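Local coordinates for periplasmic binding protein/LacI transcriptional regulator (Burkholderia graminis C4D1M, PDB 5HQJ), which binds D-arabinose in its pyranose form and probably serves as the sugar-binding component of an ABC transporter, at residues 191-194 against 195-198. Sequence-based numbering, arbitrary orientation.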
ATOM      1  N   ASP A 191       5.159  -2.323  11.780  0.59 18.80           N
ATOM      2  CA  ASP A 191       4.026  -3.191  11.570  0.59 20.59           C
ATOM      3  C   ASP A 191       2.754  -2.352  11.440  0.59 29.37           C
ATOM      4  O   ASP A 191       1.663  -2.854  11.693  0.59 26.79           O
ATOM      5  CB  ASP A 191       3.902  -4.208  12.716  0.59 30.85           C
ATOM      6  CG  ASP A 191       5.158  -5.068  12.889  0.59 41.62           C
ATOM      7  OD1 ASP A 191       5.810  -5.388  11.871  0.59 49.40           O
ATOM      8  OD2 ASP A 191       5.490  -5.431  14.041  0.59 38.35           O
ATOM      9  N   ASP A 192       2.902  -1.082  11.038  1.00 22.38           N
ATOM     10  CA  ASP A 192       1.779  -0.153  10.913  1.00 26.79           C
ATOM     11  C   ASP A 192       0.933  -0.134  12.174  1.00 19.60           C
ATOM     12  O   ASP A 192      -0.273   0.056  12.113  1.00 30.42           O
ATOM     13  CB  ASP A 192       0.908  -0.496   9.696  1.00 35.21           C
ATOM     14  CG  ASP A 192       1.516  -0.033   8.387  1.00 60.03           C
ATOM     15  OD1 ASP A 192       2.530   0.690   8.419  1.00 97.85           O
ATOM     16  OD2 ASP A 192       0.954  -0.364   7.321  1.00 41.93           O
ATOM     17  N   ASP A 193       1.553  -0.327  13.330  1.00 27.46           N
ATOM     18  CA  ASP A 193       0.905   0.028  14.573  1.00 26.74           C
ATOM     19  C   ASP A 193       1.226   1.505  14.838  1.00 29.60           C
ATOM     20  O   ASP A 193       2.390   1.869  14.857  1.00 21.87           O
ATOM     21  CB  ASP A 193       1.380  -0.858  15.717  1.00 36.14           C
ATOM     22  CG  ASP A 193       0.752  -0.485  17.042  1.00 54.67           C
ATOM     23  OD1 ASP A 193       1.374   0.288  17.787  1.00 44.21           O
ATOM     24  OD2 ASP A 193      -0.360  -0.963  17.341  1.00 76.43           O
ATOM     25  N   LEU A 194       0.202   2.339  15.021  1.00 28.01           N
ATOM     26  CA  LEU A 194       0.387   3.790  15.191  1.00 18.87           C
ATOM     27  C   LEU A 194       1.208   4.076  16.429  1.00 37.40           C
ATOM     28  O   LEU A 194       2.157   4.861  16.377  1.00 19.92           O
ATOM     29  CB  LEU A 194      -0.962   4.500  15.233  1.00 17.81           C
ATOM     30  CG  LEU A 194      -0.978   6.029  15.422  1.00 21.47           C
ATOM     31  CD1 LEU A 194      -0.092   6.756  14.393  1.00 17.80           C
ATOM     32  CD2 LEU A 194      -2.410   6.577  15.369  1.00 23.60           C
ATOM     33  N   ALA A 195       0.876   3.423  17.533  1.00 30.85           N
ATOM     34  CA  ALA A 195       1.628   3.607  18.758  1.00 30.20           C
ATOM     35  C   ALA A 195       3.088   3.222  18.543  1.00 17.28           C
ATOM     36  O   ALA A 195       4.030   3.916  18.986  1.00 20.15           O
ATOM     37  CB  ALA A 195       1.006   2.797  19.880  1.00 33.64           C
ATOM     38  N   ARG A 196       3.305   2.135  17.813  1.00 26.49           N
ATOM     39  CA  ARG A 196       4.669   1.721  17.491  1.00 30.65           C
ATOM     40  C   ARG A 196       5.340   2.765  16.583  1.00 16.43           C
ATOM     41  O   ARG A 196       6.512   3.074  16.752  1.00 16.70           O
ATOM     42  CB  ARG A 196       4.674   0.342  16.825  1.00 29.46           C
ATOM     43  CG  ARG A 196       6.017  -0.391  16.952  1.00 60.69           C
ATOM     44  CD  ARG A 196       5.978  -1.837  16.424  1.00 86.53           C
ATOM     45  NE  ARG A 196       5.204  -2.750  17.275  1.00106.96           N
ATOM     46  CZ  ARG A 196       4.018  -3.279  16.964  1.00124.55           C
ATOM     47  NH1 ARG A 196       3.428  -3.004  15.810  1.00147.70           N
ATOM     48  NH2 ARG A 196       3.413  -4.096  17.816  1.00108.42           N
ATOM     49  N   GLY A 197       4.589   3.265  15.603  1.00 20.32           N
ATOM     50  CA  GLY A 197       5.088   4.359  14.768  1.00 15.06           C
ATOM     51  C   GLY A 197       5.488   5.624  15.532  1.00 13.44           C
ATOM     52  O   GLY A 197       6.545   6.245  15.258  1.00 10.86           O
ATOM     53  N   VAL A 198       4.643   6.047  16.478  1.00 14.15           N
ATOM     54  CA  VAL A 198       4.976   7.158  17.371  1.00 13.26           C
ATOM     55  C   VAL A 198       6.289   6.885  18.122  1.00 13.45           C
ATOM     56  O   VAL A 198       7.206   7.702  18.083  1.00 13.44           O
ATOM     57  CB  VAL A 198       3.817   7.410  18.349  1.00 17.88           C
ATOM     58  CG1 VAL A 198       4.206   8.377  19.401  1.00 18.08           C
ATOM     59  CG2 VAL A 198       2.617   7.920  17.580  1.00 12.78           C
TER
HETATM   60  O   HOH W   1      -1.778   1.998  17.927  1.00 32.01           O
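Gly197 N reaches Asp193 O at 2.7 Å and Val198 N reaches Leu194 O at 2.8 Å, the opening backbone bonds of helix 194-207, for which Asp193 is the N-cap, in the C-terminal lobe of this two-lobed periplasmic binding fold. The Asp193 carboxylate turns back over the first turn: CG lies anti to the backbone N (chi1 178°), and OD1 accepts from Arg196 N at 2.7 Å through the anti lone pair, the lone pair facing away from OD2. A water takes another first-turn amide, accepting from Ala195 N at 3.0 Å and donating only weakly to Asp193 OD2. Arg196 extends from this turn, bends at chi3 (-71°) and brings its guanidinium back between the side chains of Asp191 and Asp193. Asp193 CG lies over one face; over the opposite one, offset toward the rim, one of two Asp191 conformers places OD2 in a long, doubtful salt bridge to Arg196 NH1 (3.6 Å), an attraction of charge with no N-H aimed at the oxygen. The directed bond of Arg196 NH1 goes instead to Thr190 O, although this side chain is poorly ordered. Leu194 CD1 meets Val198 CG2 at 4.3 Å, and both side chains also touch helix 221-229. Between Asp191 and the cap, Asp192 turns away from the helix to touch the arabinopyranose, its OD1 hydrogen-bonded to Ser218 OG. Val198 CG2 also passes 3.3 Å from Leu194 O.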